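Local coordinates for beta-galactosidase (Streptococcus pneumoniae, PDB 4CUA), which hydrolyses terminal beta-galactosides as a large multimodular enzyme, this fragment being its carbohydrate-binding module, which probably recognises glycans, at residues 74-79 / 148-153; 96-101 / 157-162. One frame throughout, in Å; residues are numbered along the deposited sequence. Where two conformers were deposited one is given.

Interaction 1 (74-79 / 148-153). With EDO (1,2-ethanediol), chain I.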
ATOM      1  N   ARG A  74     -10.160 -10.781  -4.127  1.00 14.20           N
ATOM      2  CA  ARG A  74      -9.086 -11.734  -4.378  1.00 14.49           C
ATOM      3  C   ARG A  74      -8.701 -12.464  -3.134  1.00 15.30           C
ATOM      4  O   ARG A  74      -8.840 -11.951  -2.012  1.00 13.28           O
ATOM      5  CB  ARG A  74      -7.822 -10.976  -4.872  1.00 16.00           C
ATOM      6  CG  ARG A  74      -8.012 -10.219  -6.147  1.00 19.15           C
ATOM      7  CD  ARG A  74      -7.351 -10.871  -7.324  1.00 17.31           C
ATOM      8  NE  ARG A  74      -7.515 -10.156  -8.551  1.00 14.91           N
ATOM      9  CZ  ARG A  74      -7.572 -10.844  -9.710  1.00 13.58           C
ATOM     10  NH1 ARG A  74      -7.483 -12.171  -9.635  1.00 14.86           N
ATOM     11  NH2 ARG A  74      -7.737 -10.238 -10.837  1.00 13.71           N
ATOM     12  N   SER A  75      -8.156 -13.664  -3.321  0.54 14.36           N
ATOM     13  CA  SER A  75      -7.578 -14.457  -2.250  0.54 15.60           C
ATOM     14  C   SER A  75      -6.097 -14.106  -2.040  0.54 16.12           C
ATOM     15  O   SER A  75      -5.248 -14.358  -2.888  0.54 18.92           O
ATOM     16  CB  SER A  75      -7.679 -15.954  -2.573  0.54 17.33           C
ATOM     17  OG  SER A  75      -7.031 -16.673  -1.545  0.54 18.81           O
ATOM     18  N   VAL A  76      -5.791 -13.472  -0.915  1.00 14.85           N
ATOM     19  CA  VAL A  76      -4.499 -12.874  -0.665  1.00 14.26           C
ATOM     20  C   VAL A  76      -3.805 -13.455   0.533  1.00 13.45           C
ATOM     21  O   VAL A  76      -4.341 -13.486   1.665  1.00 13.27           O
ATOM     22  CB  VAL A  76      -4.633 -11.324  -0.448  1.00 13.55           C
ATOM     23  CG1 VAL A  76      -3.259 -10.721  -0.208  1.00 14.56           C
ATOM     24  CG2 VAL A  76      -5.392 -10.689  -1.591  1.00 15.10           C
ATOM     25  N   ASP A  77      -2.557 -13.835   0.372  1.00 13.29           N
ATOM     26  CA  ASP A  77      -1.760 -14.350   1.441  1.00 13.42           C
ATOM     27  C   ASP A  77      -0.326 -13.801   1.563  1.00 12.37           C
ATOM     28  O   ASP A  77       0.518 -14.292   2.273  1.00 13.05           O
ATOM     29  CB  ASP A  77      -1.774 -15.921   1.438  1.00 14.33           C
ATOM     30  CG  ASP A  77      -0.880 -16.520   0.369  1.00 18.89           C
ATOM     31  OD1 ASP A  77      -0.311 -15.767  -0.462  1.00 16.36           O
ATOM     32  OD2 ASP A  77      -0.763 -17.781   0.325  1.00 20.04           O
ATOM     33  N   ASN A  78      -0.073 -12.679   0.860  1.00 12.57           N
ATOM     34  CA  ASN A  78       1.245 -12.145   0.729  1.00 12.38           C
ATOM     35  C   ASN A  78       1.144 -10.648   0.370  1.00  9.97           C
ATOM     36  O   ASN A  78       0.160 -10.198  -0.149  1.00 10.50           O
ATOM     37  CB  ASN A  78       2.048 -12.890  -0.397  1.00 10.76           C
ATOM     38  CG  ASN A  78       1.463 -12.707  -1.739  1.00 13.55           C
ATOM     39  OD1 ASN A  78       1.857 -11.783  -2.494  1.00 12.81           O
ATOM     40  ND2 ASN A  78       0.484 -13.514  -2.093  1.00 12.35           N
ATOM     41  N   LEU A  79       2.263  -9.999   0.652  1.00 10.95           N
ATOM     42  CA  LEU A  79       2.528  -8.619   0.270  1.00 10.55           C
ATOM     43  C   LEU A  79       3.985  -8.421   0.251  1.00  9.89           C
ATOM     44  O   LEU A  79       4.684  -8.847   1.123  1.00 11.18           O
ATOM     45  CB  LEU A  79       1.927  -7.710   1.329  1.00 10.19           C
ATOM     46  CG  LEU A  79       2.186  -6.189   1.161  1.00 10.74           C
ATOM     47  CD1 LEU A  79       1.584  -5.602  -0.109  1.00 11.77           C
ATOM     48  CD2 LEU A  79       1.780  -5.409   2.434  1.00 11.45           C
ATOM     49  N   PHE A 148       6.212 -10.228   3.047  1.00 12.34           N
ATOM     50  CA  PHE A 148       5.263 -10.584   4.094  1.00 13.57           C
ATOM     51  C   PHE A 148       4.335 -11.683   3.612  1.00 13.46           C
ATOM     52  O   PHE A 148       3.977 -11.750   2.447  1.00 14.00           O
ATOM     53  CB  PHE A 148       4.377  -9.360   4.454  1.00 12.60           C
ATOM     54  CG  PHE A 148       5.145  -8.148   4.857  1.00 13.23           C
ATOM     55  CD1 PHE A 148       5.598  -7.945   6.141  1.00 12.80           C
ATOM     56  CD2 PHE A 148       5.424  -7.163   3.907  1.00 13.59           C
ATOM     57  CE1 PHE A 148       6.306  -6.801   6.495  1.00 13.93           C
ATOM     58  CE2 PHE A 148       6.122  -6.021   4.270  1.00 14.07           C
ATOM     59  CZ  PHE A 148       6.557  -5.821   5.561  1.00 14.35           C
ATOM     60  N   SER A 149       4.007 -12.618   4.528  1.00 16.53           N
ATOM     61  CA  SER A 149       3.030 -13.647   4.239  1.00 15.64           C
ATOM     62  C   SER A 149       2.160 -13.829   5.489  1.00 12.38           C
ATOM     63  O   SER A 149       2.591 -13.495   6.593  1.00 15.05           O
ATOM     64  CB  SER A 149       3.687 -14.952   3.789  1.00 17.89           C
ATOM     65  OG  SER A 149       4.476 -15.528   4.795  1.00 19.92           O
ATOM     66  N   PHE A 150       0.956 -14.260   5.240  1.00 12.00           N
ATOM     67  CA  PHE A 150      -0.075 -14.333   6.266  1.00 12.63           C
ATOM     68  C   PHE A 150      -1.161 -15.277   5.814  1.00 13.01           C
ATOM     69  O   PHE A 150      -1.227 -15.775   4.674  1.00 12.39           O
ATOM     70  CB  PHE A 150      -0.616 -12.913   6.609  1.00 13.88           C
ATOM     71  CG  PHE A 150      -0.894 -12.065   5.416  1.00 11.69           C
ATOM     72  CD1 PHE A 150      -2.055 -12.192   4.727  1.00 12.18           C
ATOM     73  CD2 PHE A 150       0.069 -11.123   4.984  1.00 13.17           C
ATOM     74  CE1 PHE A 150      -2.327 -11.426   3.582  1.00 12.37           C
ATOM     75  CE2 PHE A 150      -0.183 -10.378   3.840  1.00 11.62           C
ATOM     76  CZ  PHE A 150      -1.349 -10.534   3.145  1.00 11.90           C
ATOM     77  N   ASP A 151      -2.052 -15.623   6.755  1.00 14.27           N
ATOM     78  CA  ASP A 151      -3.137 -16.495   6.397  1.00 14.80           C
ATOM     79  C   ASP A 151      -3.976 -15.935   5.247  1.00 14.41           C
ATOM     80  O   ASP A 151      -4.339 -14.768   5.229  1.00 12.79           O
ATOM     81  CB  ASP A 151      -4.046 -16.732   7.609  1.00 15.94           C
ATOM     82  CG  ASP A 151      -3.377 -17.504   8.732  1.00 18.10           C
ATOM     83  OD1 ASP A 151      -2.450 -18.349   8.510  1.00 18.69           O
ATOM     84  OD2 ASP A 151      -3.758 -17.223   9.899  1.00 16.53           O
ATOM     85  N   LYS A 152      -4.330 -16.749   4.279  1.00 14.47           N
ATOM     86  CA  LYS A 152      -5.139 -16.359   3.208  1.00 15.91           C
ATOM     87  C   LYS A 152      -6.487 -15.743   3.612  1.00 17.25           C
ATOM     88  O   LYS A 152      -7.171 -16.298   4.512  1.00 17.53           O
ATOM     89  CB  LYS A 152      -5.341 -17.591   2.353  1.00 19.90           C
ATOM     90  CG  LYS A 152      -6.196 -17.462   1.163  1.00 25.19           C
ATOM     91  CD  LYS A 152      -6.135 -18.859   0.487  1.00 25.03           C
ATOM     92  CE  LYS A 152      -6.516 -20.035   1.422  1.00 27.64           C
ATOM     93  NZ  LYS A 152      -6.418 -21.436   0.840  1.00 26.28           N
ATOM     94  N   VAL A 153      -6.832 -14.603   3.021  1.00 16.35           N
ATOM     95  CA  VAL A 153      -8.119 -13.919   3.150  1.00 15.43           C
ATOM     96  C   VAL A 153      -8.694 -13.592   1.777  1.00 16.64           C
ATOM     97  O   VAL A 153      -7.947 -13.312   0.810  1.00 17.18           O
ATOM     98  CB  VAL A 153      -8.000 -12.610   3.987  1.00 16.05           C
ATOM     99  CG1 VAL A 153      -7.654 -12.897   5.407  1.00 17.23           C
ATOM    100  CG2 VAL A 153      -6.975 -11.649   3.423  1.00 17.22           C
TER
HETATM  101  C1  EDO I2650      -8.339 -15.338  -6.336  1.00 31.13           C
HETATM  102  O1  EDO I2650      -9.386 -14.699  -5.634  1.00 38.58           O
HETATM  103  C2  EDO I2650      -8.052 -14.684  -7.642  1.00 32.57           C
HETATM  104  O2  EDO I2650      -6.716 -14.207  -7.556  1.00 26.57           O

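Interaction 2 (96-101 / 157-162). With EDO (1,2-ethanediol), chain E.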
ATOM      1  N   VAL A  96       1.081  -2.226  10.640  1.00 13.46           N
ATOM      2  CA  VAL A  96       0.091  -3.260  10.731  1.00 13.20           C
ATOM      3  C   VAL A  96      -0.394  -3.518   9.316  1.00 13.52           C
ATOM      4  O   VAL A  96      -0.707  -2.585   8.573  1.00 12.90           O
ATOM      5  CB  VAL A  96      -1.133  -2.839  11.536  1.00 15.86           C
ATOM      6  CG1 VAL A  96      -2.199  -3.909  11.541  1.00 17.14           C
ATOM      7  CG2 VAL A  96      -0.676  -2.512  12.949  1.00 17.86           C
ATOM      8  N   ILE A  97      -0.474  -4.781   8.930  1.00 12.33           N
ATOM      9  CA  ILE A  97      -1.088  -5.167   7.667  1.00 11.82           C
ATOM     10  C   ILE A  97      -2.524  -5.629   7.899  1.00 12.30           C
ATOM     11  O   ILE A  97      -2.790  -6.476   8.800  1.00 11.86           O
ATOM     12  CB  ILE A  97      -0.267  -6.271   6.943  1.00 11.75           C
ATOM     13  CG1 ILE A  97       1.140  -5.778   6.652  1.00 12.32           C
ATOM     14  CG2 ILE A  97      -0.960  -6.742   5.685  1.00 11.32           C
ATOM     15  CD1 ILE A  97       2.126  -6.815   6.199  1.00 13.07           C
ATOM     16  N   GLU A  98      -3.449  -5.089   7.128  0.50 12.02           N
ATOM     17  CA  GLU A  98      -4.889  -5.212   7.356  0.50 12.45           C
ATOM     18  C   GLU A  98      -5.610  -5.551   6.095  0.50 12.84           C
ATOM     19  O   GLU A  98      -5.130  -5.203   5.013  0.50 13.19           O
ATOM     20  CB  GLU A  98      -5.416  -3.861   7.907  0.50 12.67           C
ATOM     21  CG  GLU A  98      -4.865  -3.584   9.281  0.50 12.91           C
ATOM     22  CD  GLU A  98      -5.133  -2.175   9.803  0.50 12.61           C
ATOM     23  OE1 GLU A  98      -5.006  -1.169   9.066  0.50 13.99           O
ATOM     24  OE2 GLU A  98      -5.459  -2.083  10.992  0.50 12.51           O
ATOM     25  N   TYR A  99      -6.789  -6.172   6.204  1.00 12.43           N
ATOM     26  CA  TYR A  99      -7.620  -6.485   5.095  1.00 12.35           C
ATOM     27  C   TYR A  99      -9.040  -6.024   5.282  1.00 12.13           C
ATOM     28  O   TYR A  99      -9.518  -5.939   6.455  1.00 12.85           O
ATOM     29  CB  TYR A  99      -7.587  -8.016   4.754  1.00 12.80           C
ATOM     30  CG  TYR A  99      -8.240  -8.934   5.751  1.00 13.20           C
ATOM     31  CD1 TYR A  99      -7.591  -9.292   6.927  1.00 12.78           C
ATOM     32  CD2 TYR A  99      -9.477  -9.449   5.494  1.00 13.81           C
ATOM     33  CE1 TYR A  99      -8.213 -10.139   7.900  1.00 13.47           C
ATOM     34  CE2 TYR A  99     -10.077 -10.311   6.401  1.00 14.76           C
ATOM     35  CZ  TYR A  99      -9.414 -10.642   7.568  1.00 14.33           C
ATOM     36  OH  TYR A  99     -10.039 -11.466   8.533  1.00 18.31           O
ATOM     37  N   TYR A 100      -9.706  -5.733   4.189  1.00 11.99           N
ATOM     38  CA  TYR A 100     -10.994  -5.104   4.202  1.00 12.81           C
ATOM     39  C   TYR A 100     -12.066  -6.187   4.449  1.00 15.07           C
ATOM     40  O   TYR A 100     -12.150  -7.200   3.741  1.00 13.96           O
ATOM     41  CB  TYR A 100     -11.239  -4.346   2.928  1.00 13.42           C
ATOM     42  CG  TYR A 100     -12.546  -3.594   2.872  1.00 13.49           C
ATOM     43  CD1 TYR A 100     -12.647  -2.337   3.427  1.00 13.35           C
ATOM     44  CD2 TYR A 100     -13.704  -4.161   2.383  1.00 13.51           C
ATOM     45  CE1 TYR A 100     -13.828  -1.650   3.415  1.00 13.79           C
ATOM     46  CE2 TYR A 100     -14.894  -3.453   2.340  1.00 12.87           C
ATOM     47  CZ  TYR A 100     -14.972  -2.200   2.920  1.00 13.58           C
ATOM     48  OH  TYR A 100     -16.196  -1.505   2.901  1.00 15.40           O
ATOM     49  N   VAL A 101     -12.953  -5.877   5.404  1.00 15.65           N
ATOM     50  CA  VAL A 101     -14.050  -6.760   5.810  1.00 17.01           C
ATOM     51  C   VAL A 101     -15.387  -6.058   5.838  1.00 18.77           C
ATOM     52  O   VAL A 101     -16.431  -6.666   6.192  1.00 18.98           O
ATOM     53  CB  VAL A 101     -13.778  -7.374   7.223  1.00 17.68           C
ATOM     54  CG1 VAL A 101     -12.521  -8.188   7.239  1.00 18.99           C
ATOM     55  CG2 VAL A 101     -13.741  -6.291   8.304  1.00 17.20           C
ATOM     56  N   ALA A 157      -9.497  -5.548  -0.640  1.00  9.82           N
ATOM     57  CA  ALA A 157      -8.333  -4.652  -0.430  1.00 10.74           C
ATOM     58  C   ALA A 157      -7.487  -5.069   0.710  1.00 11.27           C
ATOM     59  O   ALA A 157      -7.993  -5.564   1.726  1.00 11.39           O
ATOM     60  CB  ALA A 157      -8.817  -3.234  -0.210  1.00 10.95           C
ATOM     61  N   ILE A 158      -6.190  -4.892   0.593  0.58 10.07           N
ATOM     62  CA  ILE A 158      -5.337  -4.919   1.727  0.58 10.45           C
ATOM     63  C   ILE A 158      -4.607  -3.614   1.783  0.58 10.34           C
ATOM     64  O   ILE A 158      -4.480  -2.951   0.749  0.58 11.15           O
ATOM     65  CB  ILE A 158      -4.402  -6.152   1.805  0.58 10.87           C
ATOM     66  CG1 ILE A 158      -3.342  -6.076   0.695  0.58 10.98           C
ATOM     67  CG2 ILE A 158      -5.266  -7.417   1.788  0.58 11.73           C
ATOM     68  CD1 ILE A 158      -2.100  -6.882   0.974  0.58 12.62           C
ATOM     69  N   ARG A 159      -4.144  -3.285   2.964  1.00 10.44           N
ATOM     70  CA  ARG A 159      -3.299  -2.125   3.178  1.00  9.79           C
ATOM     71  C   ARG A 159      -2.268  -2.366   4.255  1.00  9.78           C
ATOM     72  O   ARG A 159      -2.409  -3.270   5.120  1.00 10.25           O
ATOM     73  CB  ARG A 159      -4.086  -0.866   3.511  1.00 10.24           C
ATOM     74  CG  ARG A 159      -4.669  -0.818   4.925  1.00 11.39           C
ATOM     75  CD  ARG A 159      -5.596   0.381   5.058  1.00 13.94           C
ATOM     76  NE  ARG A 159      -6.027   0.462   6.454  1.00 15.41           N
ATOM     77  CZ  ARG A 159      -6.882   1.404   6.872  1.00 16.33           C
ATOM     78  NH1 ARG A 159      -7.316   2.344   6.041  1.00 16.75           N
ATOM     79  NH2 ARG A 159      -7.237   1.401   8.138  1.00 17.89           N
ATOM     80  N   ILE A 160      -1.200  -1.600   4.193  1.00  9.05           N
ATOM     81  CA  ILE A 160      -0.192  -1.555   5.197  1.00  9.01           C
ATOM     82  C   ILE A 160      -0.226  -0.141   5.818  1.00  9.40           C
ATOM     83  O   ILE A 160      -0.063   0.831   5.161  1.00  8.88           O
ATOM     84  CB  ILE A 160       1.199  -2.060   4.701  1.00  9.71           C
ATOM     85  CG1 ILE A 160       2.187  -2.081   5.821  1.00 10.01           C
ATOM     86  CG2 ILE A 160       1.702  -1.225   3.509  1.00 10.07           C
ATOM     87  CD1 ILE A 160       3.542  -2.683   5.503  1.00 10.59           C
ATOM     88  N   ARG A 161      -0.447  -0.114   7.135  1.00 10.46           N
ATOM     89  CA  ARG A 161      -0.643   1.132   7.903  1.00 10.60           C
ATOM     90  C   ARG A 161       0.566   1.312   8.785  1.00 11.09           C
ATOM     91  O   ARG A 161       0.947   0.416   9.595  1.00 11.62           O
ATOM     92  CB  ARG A 161      -1.937   0.993   8.694  1.00 11.23           C
ATOM     93  CG  ARG A 161      -2.250   2.234   9.543  1.00 12.43           C
ATOM     94  CD  ARG A 161      -3.664   2.214  10.010  1.00 14.17           C
ATOM     95  NE  ARG A 161      -4.062   0.968  10.669  1.00 14.48           N
ATOM     96  CZ  ARG A 161      -3.774   0.632  11.915  1.00 17.73           C
ATOM     97  NH1 ARG A 161      -3.118   1.456  12.727  1.00 17.15           N
ATOM     98  NH2 ARG A 161      -4.205  -0.530  12.361  1.00 19.61           N
HETATM   99  N   MSE A 162       1.234   2.455   8.635  1.00 10.51           N
HETATM  100  CA  MSE A 162       2.610   2.607   9.027  1.00 10.83           C
HETATM  101  C   MSE A 162       2.942   3.901   9.742  1.00 11.17           C
HETATM  102  O   MSE A 162       2.450   4.949   9.341  1.00 13.67           O
HETATM  103  CB  MSE A 162       3.505   2.671   7.772  1.00 12.36           C
HETATM  104  CG  MSE A 162       3.388   1.365   6.970  1.00 11.47           C
HETATM  105 SE   MSE A 162       4.190   1.564   5.184  1.00 18.39          SE
HETATM  106  CE  MSE A 162       2.893   2.818   4.437  1.00 11.75           C
TER
HETATM  107  C1  EDO E2646      -7.578   5.129   4.636  1.00 17.51           C
HETATM  108  O1  EDO E2646      -7.765   6.431   4.330  1.00 21.69           O
HETATM  109  C2  EDO E2646      -6.950   4.470   3.339  1.00 16.38           C
HETATM  110  O2  EDO E2646      -6.273   3.392   3.723  1.00 14.74           O
HETATM  111  O   HOH W   1      -7.611  -0.016  11.025  1.00 25.24           O

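Interaction 1 (74-79 / 148-153)
The ring of Phe150 lies with one face against the backbone of 74-79, overlapping the peptide link from Asp77 to Asn78. Asp77 C sits 3.7 Å above the ring plane, displaced toward the rim, and Phe150 CZ comes to 3.4 Å from Asn78 N. A chi1 of 45° puts Phe150 CG between the backbone N and the carbonyl carbon. A flat aromatic suits this place because it covers a peptide while its ring carbons make apolar contacts with aliphatic neighbours: Val76 CG1 touches Phe150 CZ at 3.9 Å, the two side chains crossing obliquely, and Leu79 CB approaches Phe150 CE2 at 4.2 Å.

The antiparallel pairing contains a beta bulge. Between the bridges Val76–Val153 and Asn78–Ser149, Asp77 alone faces Phe150, Asp151 and Lys152. Within it Phe150 N still donates to Asp77 O (3.0 Å), reaching it from above the carbonyl plane. On the sheet face carrying Asn78 and Ser149, polar side chains suit the partly exposed setting: Asn78 ND2 gives Asp77 OD1 a nearly straight bond of 2.9 Å (173°) and also bonds Phe179 O.

Strand 145-155 runs beside strand 70-83, which also pairs with strands 58-67 and 172-177. Val76 packs on Phe65 of strand 58-67, while Phe150 also touches Val131 in a loop.

Interaction 2 (96-101 / 157-162)
The Arg161 guanidinium carries Val96 CB over one face and meets the Glu98 carboxylate at its edge, the two planes turned 44° apart. Arg159 also receives Glu98 OE1 at its guanidinium edge, with 31° between the planes; its rim further meets a water and an ethanediol, and Trp128 makes a cation-pi contact with it. Glu98 OE1 thus accepts from Arg161 NE on its syn side (2.8 Å) and from Arg159 NE on its anti side (3.2 Å), the donors arriving from opposite faces of the carboxylate plane. Arg161 NH2 pairs with Glu98 OE2 as well, though the 2.4 Å separation is too short to trust closely. A bend at chi3 (52°) turns Arg161 NE toward the glutamate, whereas Arg159 stays extended as far as NE.

This network spans adjacent antiparallel strands in the beta-sandwich of a galactose-binding-like domain. Along the backbones, the hydrogen-bonded pairs Val96–Arg161 and Glu98–Arg159 join the strands, Glu98 N reaching Arg159 O at 2.9 Å. The face carrying Ile97, Ile158 and Ile160 is mainly apolar, suiting three buried residues: Ile97 CG1 meets Ile160 CG1 at 3.9 Å, and Tyr99 joins through CB, 3.8 Å from Ile158 CG2. The water donates to Glu98 OE2, and Arg161 NH1 forms a second salt bridge with Glu58 OE2, which would help to offset the positive charge gathered here.

Interactions 1 and 2 lie in facing layers of the same curled antiparallel sheet, their centres 11 Å apart, and strand 58-67 pairs with a strand of each. Their chain segments alternate: strand 70-83 is followed by 94-100, and 145-155 by 157-163. The apolar sides meet directly, Phe148 CG packing on Ile97 CD1 at 3.6 Å, Leu79 reaching Ile97 and Ile158, and Val153 touching the Tyr99 ring. Interaction 2 is the more buried, with regular pairing and a network of charged side chains on its outer face. Interaction 1, farther from the chain centre, is bulged, and its polar side chains, Lys152 and Asp77 among them, form no salt bridge across the two segments.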